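Local coordinates for protein arginase (Thermus thermophilus, PDB 2EF5) that probably catalyses the hydrolysis of L-arginine to L-ornithine and urea, using two manganese ions in each subunit, at residues L74-R79 and H96-G101; V3-V8 and E33-L38; R27-L32 and R272-L277; E78-L83 and P89-G94. All coordinates share one frame; numbering follows the deposited sequence.

Contact 1. Residues L74-R79 and H96-G101; sequences LVLKER and HSLSMG. With MN (manganese (II) ion), chain H.
Leu76 and Lys77 of 74-79 press against Leu98 and Gly101 of 96-101, mostly through van der Waals contact. Leu76 CD2 does most of the touching. It lies 3.3 Å from Leu98 O, a methyl packed against a backbone carbonyl oxygen without a hydrogen bond, and also meets Leu98 CB at 4.2 Å. Leu76 CG stands anti to its backbone N (chi1 174°), which carries CD2 to the turn at Leu98-Gly101. Beside it the backbones close up, with Lys77 CA 4.4 Å from Gly101 CA; because glycine has no side chain, little stands between them. A CA-H...O contact accompanies this approach, from Lys77 CA to Gly101 O at 3.3 Å. It is bent, with 130° at the hydrogen. The extended lysine chain then leads away, and its NZ hydrogen-bonds Val153 O.

Segment 96-101 also carries a metal ligand, just before the residues that pack on the helix. His96 ND1 binds a manganese ion at 2.2 Å, and NE2 hydrogen-bonds Ser215 OG; Ser99 OG, in the ring plane at its edge, is itself hydrogen-bonded to Asp259 and Ser215. This histidine, in the loop after strand 87-93, joins Asp118, Asp122 and Asp217 in the binuclear manganese site of the arginase family.

Contact 2. Residues V3-V8 and E33-L38; sequences VAVVGV and EQLEDL
Val3 on strand 2-8 and Leu35 on helix 31-37 mark the closest backbone approach, their CA atoms 8.3 Å apart, a separation bridged by side chains alone. Leu35 reaches from the helix toward the strand, and the methyl CD1 at its end does the touching. Its nearest partner is Val3 CG1 at 4.0 Å, and the two side chains meet at about a right angle. The valine offers this methyl because CG1 stands anti to the backbone N (chi1 171°). A second, looser contact joins Leu35 CD1 to Val5 CG2 at 4.5 Å.

Val3 and Val5 lie two residues apart on an extended chain, which puts both on the same face of the sheet; Ala4 between them points the other way. Branched valines suit a strand, whereas the longer leucine suits a helix that must span the gap to the sheet. All three touching residues are buried, and the contact is plain hydrophobic packing far from the manganese ions.

Leu35 also rests on Val42, Ile90, Leu282 and Leu285, and is thus enclosed by strands 41-47 and 87-93, helix 272-284 and the loop after it. Strand 2-8 and strand 41-47 are parallel neighbours, so helix 31-37 belongs to the beta-alpha-beta crossover between them, lying over the strands it connects.

Contact 3. Residues R27-L32 and R272-L277; sequences RYARLL and RTAEML
Ala29 turns its single methyl onto the first turns of helix 272-284. Its CB lies 4.0 Å from both Ala274 O and Glu275 CA, so it rests chiefly on helix backbone. Two side-chain contacts complete the first shell: Ala29 CB is 4.3 Å from Ala274 CB and 4.1 Å from Glu275 CG. Small residues suit the place, since the CA atoms of Ala29 and Glu275 come within 5.2 Å. Glu275 uses only the aliphatic base of its chain here; with CG anti to the carbonyl carbon, beside the backbone N (chi1 -58°), and the rest extended, its carboxylate is carried beyond the methyl, as fits an exposed residue at the border of the contact.

The next shell explains how Ala29 is presented. It is the first residue to leave helix 22-28, and Arg30 after it takes a left-handed backbone conformation (phi 59°) at the N-cap position of helix 31-37. The bend is tied by Arg30 N to Arg27 O at 2.8 Å. Gln34 NE2 adds weak hydrogen bonds to the carbonyls of Ala29 and Arg30. Ala274 widens the same interface by packing on Ala25 and Leu26.

Farther out, Arg27 forms salt bridges with Asp44 and Asp47, joining helix 22-28 to strand 41-47. In helix 272-284, Thr273 OG1 hydrogen-bonds Asp268 OD1 and Gly228 N. The break between helices 22-28 and 31-37 thus packs closely on the last helix, 272-284, joining the first beta-alpha-beta crossover of the arginase alpha/beta fold to its final helix.

Contact 4. Residues E78-L83 and P89-G94; sequences ERLAAL and PIVLGG
At the alpha-to-beta connection where helix 66-81 gives way to strand 87-93, Leu80 and Leu83 fold back over Pro89 and Val91, the packing of helix on strand expected in an alpha/beta fold. Backbones stay apart, Leu80 CA lying 7.3 Å from Pro89 CA, and the leucines fill the interval.

Leu80 spreads its two methyls along one face of the strand. Its CD2 meets Pro89 CB at 3.7 Å, while CD1 reaches Val91 CG2 at 4.0 Å; two residues on, Val91 presents its side chain on the same face as the proline. Leu83 comes to Pro89 as well, Leu83 CD1 lying 4.0 Å from Pro89 CB, so this ring carbon is shared by two leucine methyls. Both leucines hold CG anti to the carbonyl carbon, beside the backbone N (chi1 -64° in Leu80), and their side chains cross those of the strand obliquely. Leu83 is set beside Leu80 by the turn in which Leu83 N hydrogen-bonds Leu80 O at 3.1 Å.

The strand itself lies between 2-8 and 255-261. Ile90 bonds through its backbone to Ala4 and Val6, and Val91 to Leu258 and Leu260. Pro89 lacks an N-H but still pairs with Leu258, for which only its carbonyl is available, so proline can serve as a strand residue here.

Every touching group is a hydrocarbon. The attraction is therefore dispersion and the burial of apolar surface, which fixes spacing but imposes no bond direction, and the polar backbone of the strand is engaged by its sheet neighbours instead.

Overall arrangement
Contacts 1 and 4 share helix 66-81 and have centres 7 Å apart; Leu98 CD1 lies 3.7 Å from Val91 CG1. Strands 2-8 and 87-93 are neighbours in the sheet, linking contacts 2 and 4 by probable hydrogen bonds, among them Val8 N to Leu92 O at 2.7 Å. Contacts 1 and 4 lie on one face of the sheet, where Leu76 packs on Val6 and Val8; contacts 2 and 3 lie on the other, where Leu31 packs on Leu92. Contact 3 adjoins contact 2, Val5 CG2 lying 4.3 Å from Leu31 CD2, but stays about 9 Å from contact 1 at the nearest atoms. Of the four, contact 1 holds a manganese ligand; its Leu98 side chain is about 11 Å from a bound lysine.

Contact 1. Residues L74-R79 and H96-G101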
loop_
_atom_site.group_PDB
_atom_site.type_symbol
_atom_site.label_atom_id
_atom_site.label_comp_id
_atom_site.label_asym_id
_atom_site.label_seq_id
_atom_site.Cartn_x
_atom_site.Cartn_y
_atom_site.Cartn_z
ATOM N N LEU A 74 13.409 22.111 38.986
ATOM C CA LEU A 74 12.489 23.077 39.578
ATOM C C LEU A 74 13.194 24.411 39.819
ATOM O O LEU A 74 12.622 25.475 39.598
ATOM C CB LEU A 74 11.917 22.526 40.895
ATOM C CG LEU A 74 10.696 23.241 41.483
ATOM C CD1 LEU A 74 9.598 23.346 40.429
ATOM C CD2 LEU A 74 10.199 22.474 42.710
ATOM N N VAL A 75 14.442 24.351 40.267
ATOM C CA VAL A 75 15.214 25.564 40.500
ATOM C C VAL A 75 15.410 26.250 39.149
ATOM O O VAL A 75 15.314 27.475 39.043
ATOM C CB VAL A 75 16.597 25.241 41.117
ATOM C CG1 VAL A 75 17.451 26.499 41.198
ATOM C CG2 VAL A 75 16.416 24.643 42.500
ATOM N N LEU A 76 15.680 25.451 38.120
ATOM C CA LEU A 76 15.873 25.981 36.771
ATOM C C LEU A 76 14.593 26.655 36.277
ATOM O O LEU A 76 14.630 27.773 35.772
ATOM C CB LEU A 76 16.268 24.857 35.810
ATOM C CG LEU A 76 16.370 25.202 34.322
ATOM C CD1 LEU A 76 17.451 26.251 34.109
ATOM C CD2 LEU A 76 16.687 23.939 33.530
ATOM N N LYS A 77 13.464 25.970 36.425
ATOM C CA LYS A 77 12.185 26.516 35.992
ATOM C C LYS A 77 11.940 27.879 36.633
ATOM O O LYS A 77 11.595 28.841 35.953
ATOM C CB LYS A 77 11.051 25.559 36.362
ATOM C CG LYS A 77 9.651 26.090 36.083
ATOM C CD LYS A 77 8.596 25.138 36.619
ATOM C CE LYS A 77 7.194 25.706 36.454
ATOM N NZ LYS A 77 6.161 24.783 37.013
ATOM N N GLU A 78 12.133 27.956 37.945
ATOM C CA GLU A 78 11.915 29.200 38.677
ATOM C C GLU A 78 12.862 30.305 38.238
ATOM O O GLU A 78 12.471 31.471 38.150
ATOM C CB GLU A 78 12.075 28.953 40.176
ATOM C CG GLU A 78 11.222 27.810 40.682
ATOM C CD GLU A 78 11.406 27.550 42.160
ATOM O OE1 GLU A 78 12.569 27.453 42.613
ATOM O OE2 GLU A 78 10.383 27.435 42.866
ATOM N N ARG A 79 14.111 29.934 37.973
ATOM C CA ARG A 79 15.112 30.898 37.540
ATOM C C ARG A 79 14.740 31.523 36.201
ATOM O O ARG A 79 14.896 32.726 36.009
ATOM C CB ARG A 79 16.483 30.225 37.433
ATOM C CG ARG A 79 17.594 31.179 37.041
ATOM C CD ARG A 79 18.037 32.047 38.208
ATOM N NE ARG A 79 18.614 33.309 37.752
ATOM C CZ ARG A 79 19.604 33.945 38.370
ATOM N NH1 ARG A 79 20.136 33.433 39.473
ATOM N NH2 ARG A 79 20.058 35.099 37.893
ATOM N N HIS A 96 19.467 15.700 29.224
ATOM C CA HIS A 96 18.359 16.361 28.549
ATOM C C HIS A 96 17.184 16.502 29.520
ATOM O O HIS A 96 16.211 17.198 29.233
ATOM C CB HIS A 96 17.924 15.550 27.329
ATOM C CG HIS A 96 17.346 16.400 26.237
ATOM N ND1 HIS A 96 17.293 15.973 24.922
ATOM C CD2 HIS A 96 16.865 17.653 26.255
ATOM C CE1 HIS A 96 16.807 16.951 24.181
ATOM N NE2 HIS A 96 16.537 17.982 24.953
ATOM N N SER A 97 17.281 15.829 30.663
ATOM C CA SER A 97 16.244 15.887 31.693
ATOM C C SER A 97 15.993 17.331 32.103
ATOM O O SER A 97 14.887 17.681 32.493
ATOM C CB SER A 97 16.670 15.096 32.932
ATOM O OG SER A 97 16.852 13.723 32.640
ATOM N N LEU A 98 17.029 18.163 32.016
ATOM C CA LEU A 98 16.916 19.572 32.387
ATOM C C LEU A 98 15.826 20.295 31.605
ATOM O O LEU A 98 15.302 21.315 32.058
ATOM C CB LEU A 98 18.258 20.287 32.181
ATOM C CG LEU A 98 18.764 20.450 30.742
ATOM C CD1 LEU A 98 18.040 21.595 30.042
ATOM C CD2 LEU A 98 20.257 20.740 30.776
ATOM N N SER A 99 15.477 19.769 30.434
ATOM C CA SER A 99 14.449 20.402 29.615
ATOM C C SER A 99 13.074 20.444 30.272
ATOM O O SER A 99 12.245 21.273 29.899
ATOM C CB SER A 99 14.351 19.722 28.245
ATOM O OG SER A 99 15.497 20.030 27.454
ATOM N N MET A 100 12.824 19.564 31.240
ATOM C CA MET A 100 11.535 19.576 31.918
ATOM C C MET A 100 11.405 20.927 32.607
ATOM O O MET A 100 10.331 21.522 32.639
ATOM C CB MET A 100 11.452 18.452 32.957
ATOM C CG MET A 100 11.489 17.050 32.375
ATOM S SD MET A 100 11.286 15.759 33.634
ATOM C CE MET A 100 12.814 15.902 34.522
ATOM N N GLY A 101 12.516 21.403 33.153
ATOM C CA GLY A 101 12.515 22.688 33.828
ATOM C C GLY A 101 12.702 23.867 32.886
ATOM O O GLY A 101 12.083 24.916 33.076
HETATM MN MN MN H . 17.684 13.929 24.195
#

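Contact 2. Residues V3-V8 and E33-L38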
loop_
_atom_site.group_PDB
_atom_site.type_symbol
_atom_site.label_atom_id
_atom_site.label_comp_id
_atom_site.label_asym_id
_atom_site.label_seq_id
_atom_site.Cartn_x
_atom_site.Cartn_y
_atom_site.Cartn_z
ATOM N N VAL A 3 20.400 38.307 26.142
ATOM C CA VAL A 3 20.523 36.860 26.257
ATOM C C VAL A 3 21.046 36.479 27.636
ATOM O O VAL A 3 21.981 37.094 28.154
ATOM C CB VAL A 3 21.497 36.289 25.193
ATOM C CG1 VAL A 3 21.787 34.821 25.481
ATOM C CG2 VAL A 3 20.901 36.440 23.812
ATOM N N ALA A 4 20.431 35.465 28.231
ATOM C CA ALA A 4 20.853 34.974 29.533
ATOM C C ALA A 4 21.258 33.512 29.367
ATOM O O ALA A 4 20.503 32.711 28.819
ATOM C CB ALA A 4 19.720 35.095 30.548
ATOM N N VAL A 5 22.455 33.182 29.832
ATOM C CA VAL A 5 22.976 31.821 29.750
ATOM C C VAL A 5 23.050 31.190 31.133
ATOM O O VAL A 5 23.628 31.765 32.056
ATOM C CB VAL A 5 24.398 31.804 29.155
ATOM C CG1 VAL A 5 24.957 30.393 29.178
ATOM C CG2 VAL A 5 24.378 32.347 27.732
ATOM N N VAL A 6 22.462 30.011 31.279
ATOM C CA VAL A 6 22.506 29.310 32.556
ATOM C C VAL A 6 22.872 27.850 32.318
ATOM O O VAL A 6 22.392 27.226 31.370
ATOM C CB VAL A 6 21.158 29.386 33.294
ATOM C CG1 VAL A 6 20.066 28.753 32.461
ATOM C CG2 VAL A 6 21.269 28.685 34.632
ATOM N N GLY A 7 23.732 27.312 33.173
ATOM C CA GLY A 7 24.144 25.929 33.016
ATOM C C GLY A 7 23.525 24.986 34.027
ATOM O O GLY A 7 23.161 25.379 35.138
ATOM N N VAL A 8 23.388 23.731 33.622
ATOM C CA VAL A 8 22.842 22.692 34.480
ATOM C C VAL A 8 23.783 21.491 34.347
ATOM O O VAL A 8 23.585 20.625 33.499
ATOM C CB VAL A 8 21.417 22.283 34.044
ATOM C CG1 VAL A 8 20.810 21.327 35.061
ATOM C CG2 VAL A 8 20.548 23.513 33.903
ATOM N N GLU A 33 31.253 35.002 24.278
ATOM C CA GLU A 33 31.994 36.002 23.524
ATOM C C GLU A 33 31.426 36.129 22.106
ATOM O O GLU A 33 31.276 37.234 21.584
ATOM C CB GLU A 33 33.476 35.625 23.452
ATOM C CG GLU A 33 34.210 35.568 24.793
ATOM C CD GLU A 33 33.664 34.512 25.757
ATOM O OE1 GLU A 33 33.018 33.541 25.309
ATOM O OE2 GLU A 33 33.905 34.649 26.976
ATOM N N GLN A 34 31.096 34.997 21.486
ATOM C CA GLN A 34 30.569 35.023 20.128
ATOM C C GLN A 34 29.158 35.592 20.055
ATOM O O GLN A 34 28.781 36.185 19.047
ATOM C CB GLN A 34 30.630 33.626 19.498
ATOM C CG GLN A 34 32.055 33.072 19.414
ATOM C CD GLN A 34 32.137 31.769 18.646
ATOM O OE1 GLN A 34 32.018 31.750 17.425
ATOM N NE2 GLN A 34 32.335 30.672 19.362
ATOM N N LEU A 35 28.373 35.416 21.113
ATOM C CA LEU A 35 27.028 35.976 21.124
ATOM C C LEU A 35 27.142 37.502 21.159
ATOM O O LEU A 35 26.343 38.210 20.536
ATOM C CB LEU A 35 26.235 35.472 22.334
ATOM C CG LEU A 35 25.620 34.075 22.159
ATOM C CD1 LEU A 35 24.984 33.622 23.461
ATOM C CD2 LEU A 35 24.585 34.100 21.049
ATOM N N GLU A 36 28.142 38.004 21.880
ATOM C CA GLU A 36 28.362 39.442 21.966
ATOM C C GLU A 36 28.838 39.975 20.611
ATOM O O GLU A 36 28.411 41.050 20.180
ATOM C CB GLU A 36 29.391 39.776 23.053
ATOM C CG GLU A 36 28.967 39.354 24.462
ATOM C CD GLU A 36 29.978 39.752 25.529
ATOM O OE1 GLU A 36 31.196 39.576 25.296
ATOM O OE2 GLU A 36 29.553 40.223 26.606
ATOM N N ASP A 37 29.716 39.233 19.935
ATOM C CA ASP A 37 30.205 39.671 18.624
ATOM C C ASP A 37 29.016 39.806 17.680
ATOM O O ASP A 37 29.037 40.591 16.730
ATOM C CB ASP A 37 31.187 38.657 18.025
ATOM C CG ASP A 37 32.438 38.499 18.846
ATOM O OD1 ASP A 37 32.767 39.421 19.615
ATOM O OD2 ASP A 37 33.105 37.452 18.710
ATOM N N LEU A 38 27.980 39.027 17.957
ATOM C CA LEU A 38 26.779 39.022 17.141
ATOM C C LEU A 38 25.883 40.224 17.456
ATOM O O LEU A 38 24.883 40.465 16.774
ATOM C CB LEU A 38 26.026 37.711 17.372
ATOM C CG LEU A 38 25.020 37.236 16.327
ATOM C CD1 LEU A 38 25.689 37.152 14.966
ATOM C CD2 LEU A 38 24.486 35.866 16.738
#

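Contact 3. Residues R27-L32 and R272-L277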
loop_
_atom_site.group_PDB
_atom_site.type_symbol
_atom_site.label_atom_id
_atom_site.label_comp_id
_atom_site.label_asym_id
_atom_site.label_seq_id
_atom_site.Cartn_x
_atom_site.Cartn_y
_atom_site.Cartn_z
ATOM N N ARG A 27 30.908 26.749 27.471
ATOM C CA ARG A 27 31.414 28.077 27.800
ATOM C C ARG A 27 32.819 28.210 27.221
ATOM O O ARG A 27 33.156 29.246 26.660
ATOM C CB ARG A 27 31.458 28.299 29.316
ATOM C CG ARG A 27 30.097 28.451 29.968
ATOM C CD ARG A 27 30.235 28.733 31.466
ATOM N NE ARG A 27 28.973 29.151 32.077
ATOM C CZ ARG A 27 28.133 28.340 32.720
ATOM N NH1 ARG A 27 28.411 27.045 32.850
ATOM N NH2 ARG A 27 27.010 28.830 33.238
ATOM N N TYR A 28 33.631 27.163 27.355
ATOM C CA TYR A 28 34.984 27.196 26.821
ATOM C C TYR A 28 34.996 27.343 25.303
ATOM O O TYR A 28 35.983 27.792 24.740
ATOM C CB TYR A 28 35.772 25.953 27.244
ATOM C CG TYR A 28 36.445 26.123 28.587
ATOM C CD1 TYR A 28 37.401 27.121 28.780
ATOM C CD2 TYR A 28 36.107 25.315 29.674
ATOM C CE1 TYR A 28 38.005 27.316 30.024
ATOM C CE2 TYR A 28 36.702 25.501 30.925
ATOM C CZ TYR A 28 37.649 26.505 31.089
ATOM O OH TYR A 28 38.243 26.727 32.311
ATOM N N ALA A 29 33.902 26.970 24.646
ATOM C CA ALA A 29 33.811 27.116 23.194
ATOM C C ALA A 29 33.456 28.579 22.851
ATOM O O ALA A 29 33.114 28.902 21.713
ATOM C CB ALA A 29 32.765 26.170 22.635
ATOM N N ARG A 30 33.535 29.448 23.857
ATOM C CA ARG A 30 33.264 30.880 23.710
ATOM C C ARG A 30 31.860 31.233 23.212
ATOM O O ARG A 30 31.686 32.131 22.395
ATOM C CB ARG A 30 34.318 31.511 22.791
ATOM C CG ARG A 30 35.747 31.217 23.235
ATOM C CD ARG A 30 36.777 31.875 22.336
ATOM N NE ARG A 30 36.707 33.333 22.410
ATOM C CZ ARG A 30 36.229 34.117 21.447
ATOM N NH1 ARG A 30 35.772 33.587 20.316
ATOM N NH2 ARG A 30 36.196 35.433 21.623
ATOM N N LEU A 31 30.860 30.523 23.711
ATOM C CA LEU A 31 29.481 30.787 23.324
ATOM C C LEU A 31 29.141 32.244 23.615
ATOM O O LEU A 31 28.553 32.952 22.803
ATOM C CB LEU A 31 28.533 29.888 24.126
ATOM C CG LEU A 31 27.068 30.339 24.196
ATOM C CD1 LEU A 31 26.437 30.248 22.814
ATOM C CD2 LEU A 31 26.312 29.475 25.204
ATOM N N LEU A 32 29.534 32.676 24.800
ATOM C CA LEU A 32 29.268 34.017 25.278
ATOM C C LEU A 32 29.951 35.127 24.480
ATOM O O LEU A 32 29.308 36.086 24.061
ATOM C CB LEU A 32 29.675 34.074 26.739
ATOM C CG LEU A 32 28.792 34.934 27.625
ATOM C CD1 LEU A 32 28.731 34.315 29.014
ATOM C CD2 LEU A 32 29.334 36.359 27.651
ATOM N N ARG A 272 35.259 19.617 19.884
ATOM C CA ARG A 272 34.571 19.964 18.643
ATOM C C ARG A 272 33.058 19.849 18.679
ATOM O O ARG A 272 32.364 20.525 17.913
ATOM C CB ARG A 272 35.134 19.164 17.464
ATOM C CG ARG A 272 34.849 17.678 17.479
ATOM C CD ARG A 272 35.592 17.023 16.314
ATOM N NE ARG A 272 35.162 15.652 16.062
ATOM C CZ ARG A 272 35.633 14.894 15.078
ATOM N NH1 ARG A 272 36.554 15.372 14.253
ATOM N NH2 ARG A 272 35.184 13.657 14.922
ATOM N N THR A 273 32.536 19.012 19.567
ATOM C CA THR A 273 31.094 18.863 19.667
ATOM C C THR A 273 30.508 20.112 20.309
ATOM O O THR A 273 29.477 20.629 19.873
ATOM C CB THR A 273 30.717 17.625 20.491
ATOM O OG1 THR A 273 31.254 16.461 19.854
ATOM C CG2 THR A 273 29.196 17.489 20.585
ATOM N N ALA A 274 31.177 20.608 21.339
ATOM C CA ALA A 274 30.716 21.819 22.011
ATOM C C ALA A 274 30.823 22.997 21.034
ATOM O O ALA A 274 29.938 23.856 20.986
ATOM C CB ALA A 274 31.563 22.088 23.254
ATOM N N GLU A 275 31.906 23.037 20.256
ATOM C CA GLU A 275 32.085 24.119 19.291
ATOM C C GLU A 275 30.985 24.035 18.238
ATOM O O GLU A 275 30.499 25.061 17.760
ATOM C CB GLU A 275 33.471 24.039 18.633
ATOM C CG GLU A 275 34.613 24.084 19.654
ATOM C CD GLU A 275 35.992 23.961 19.036
ATOM O OE1 GLU A 275 36.114 23.367 17.940
ATOM O OE2 GLU A 275 36.964 24.445 19.661
ATOM N N MET A 276 30.591 22.813 17.885
ATOM C CA MET A 276 29.526 22.599 16.908
ATOM C C MET A 276 28.236 23.236 17.402
ATOM O O MET A 276 27.597 24.007 16.685
ATOM C CB MET A 276 29.262 21.107 16.699
ATOM C CG MET A 276 30.222 20.374 15.773
ATOM S SD MET A 276 29.948 20.745 14.026
ATOM C CE MET A 276 28.142 20.874 13.971
ATOM N N LEU A 277 27.844 22.898 18.626
ATOM C CA LEU A 277 26.611 23.433 19.187
ATOM C C LEU A 277 26.641 24.939 19.391
ATOM O O LEU A 277 25.621 25.602 19.259
ATOM C CB LEU A 277 26.270 22.735 20.505
ATOM C CG LEU A 277 25.251 21.596 20.372
ATOM C CD1 LEU A 277 25.792 20.521 19.450
ATOM C CD2 LEU A 277 24.955 21.009 21.744
#

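Contact 4. Residues E78-L83 and P89-G94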
loop_
_atom_site.group_PDB
_atom_site.type_symbol
_atom_site.label_atom_id
_atom_site.label_comp_id
_atom_site.label_asym_id
_atom_site.label_seq_id
_atom_site.Cartn_x
_atom_site.Cartn_y
_atom_site.Cartn_z
ATOM N N GLU A 78 12.133 27.956 37.945
ATOM C CA GLU A 78 11.915 29.200 38.677
ATOM C C GLU A 78 12.862 30.305 38.238
ATOM O O GLU A 78 12.471 31.471 38.150
ATOM C CB GLU A 78 12.075 28.953 40.176
ATOM C CG GLU A 78 11.222 27.810 40.682
ATOM C CD GLU A 78 11.406 27.550 42.160
ATOM O OE1 GLU A 78 12.569 27.453 42.613
ATOM O OE2 GLU A 78 10.383 27.435 42.866
ATOM N N ARG A 79 14.111 29.934 37.973
ATOM C CA ARG A 79 15.112 30.898 37.540
ATOM C C ARG A 79 14.740 31.523 36.201
ATOM O O ARG A 79 14.896 32.726 36.009
ATOM C CB ARG A 79 16.483 30.225 37.433
ATOM C CG ARG A 79 17.594 31.179 37.041
ATOM C CD ARG A 79 18.037 32.047 38.208
ATOM N NE ARG A 79 18.614 33.309 37.752
ATOM C CZ ARG A 79 19.604 33.945 38.370
ATOM N NH1 ARG A 79 20.136 33.433 39.473
ATOM N NH2 ARG A 79 20.058 35.099 37.893
ATOM N N LEU A 80 14.244 30.703 35.280
ATOM C CA LEU A 80 13.856 31.188 33.959
ATOM C C LEU A 80 12.548 31.984 33.999
ATOM O O LEU A 80 12.406 33.001 33.317
ATOM C CB LEU A 80 13.723 30.013 32.980
ATOM C CG LEU A 80 14.993 29.212 32.649
ATOM C CD1 LEU A 80 14.660 28.136 31.625
ATOM C CD2 LEU A 80 16.069 30.137 32.103
ATOM N N ALA A 81 11.593 31.520 34.798
ATOM C CA ALA A 81 10.305 32.196 34.905
ATOM C C ALA A 81 10.480 33.586 35.504
ATOM O O ALA A 81 9.694 34.491 35.236
ATOM C CB ALA A 81 9.348 31.375 35.767
ATOM N N ALA A 82 11.522 33.751 36.309
ATOM C CA ALA A 82 11.786 35.029 36.952
ATOM C C ALA A 82 12.514 36.033 36.061
ATOM O O ALA A 82 12.624 37.208 36.418
ATOM C CB ALA A 82 12.578 34.804 38.237
ATOM N N LEU A 83 13.014 35.587 34.913
ATOM C CA LEU A 83 13.723 36.491 34.011
ATOM C C LEU A 83 12.809 37.571 33.446
ATOM O O LEU A 83 11.639 37.322 33.180
ATOM C CB LEU A 83 14.339 35.714 32.835
ATOM C CG LEU A 83 15.597 34.880 33.098
ATOM C CD1 LEU A 83 15.984 34.118 31.844
ATOM C CD2 LEU A 83 16.733 35.792 33.527
ATOM N N PRO A 89 16.651 33.050 26.878
ATOM C CA PRO A 89 17.424 32.117 27.701
ATOM C C PRO A 89 18.028 30.943 26.937
ATOM O O PRO A 89 17.354 30.297 26.130
ATOM C CB PRO A 89 16.402 31.639 28.718
ATOM C CG PRO A 89 15.181 31.496 27.865
ATOM C CD PRO A 89 15.206 32.781 27.016
ATOM N N ILE A 90 19.297 30.672 27.217
ATOM C CA ILE A 90 20.000 29.548 26.618
ATOM C C ILE A 90 20.465 28.706 27.793
ATOM O O ILE A 90 21.238 29.171 28.636
ATOM C CB ILE A 90 21.244 29.972 25.825
ATOM C CG1 ILE A 90 20.846 30.853 24.640
ATOM C CG2 ILE A 90 21.982 28.721 25.336
ATOM C CD1 ILE A 90 22.038 31.352 23.833
ATOM N N VAL A 91 19.990 27.470 27.853
ATOM C CA VAL A 91 20.355 26.579 28.937
ATOM C C VAL A 91 21.382 25.563 28.451
ATOM O O VAL A 91 21.140 24.833 27.500
ATOM C CB VAL A 91 19.110 25.844 29.475
ATOM C CG1 VAL A 91 19.489 24.988 30.675
ATOM C CG2 VAL A 91 18.029 26.865 29.846
ATOM N N LEU A 92 22.532 25.543 29.115
ATOM C CA LEU A 92 23.623 24.638 28.786
ATOM C C LEU A 92 23.456 23.433 29.665
ATOM O O LEU A 92 23.333 23.547 30.883
ATOM C CB LEU A 92 24.972 25.279 29.091
ATOM C CG LEU A 92 25.146 26.719 28.612
ATOM C CD1 LEU A 92 26.537 27.204 28.988
ATOM C CD2 LEU A 92 24.932 26.801 27.104
ATOM N N GLY A 93 23.471 22.256 29.077
ATOM C CA GLY A 93 23.276 21.138 29.955
ATOM C C GLY A 93 24.133 19.919 29.868
ATOM O O GLY A 93 25.105 19.814 29.112
ATOM N N GLY A 94 23.744 19.015 30.754
ATOM C CA GLY A 94 24.318 17.711 30.847
ATOM C C GLY A 94 23.077 17.004 30.345
ATOM O O GLY A 94 22.681 17.226 29.196
#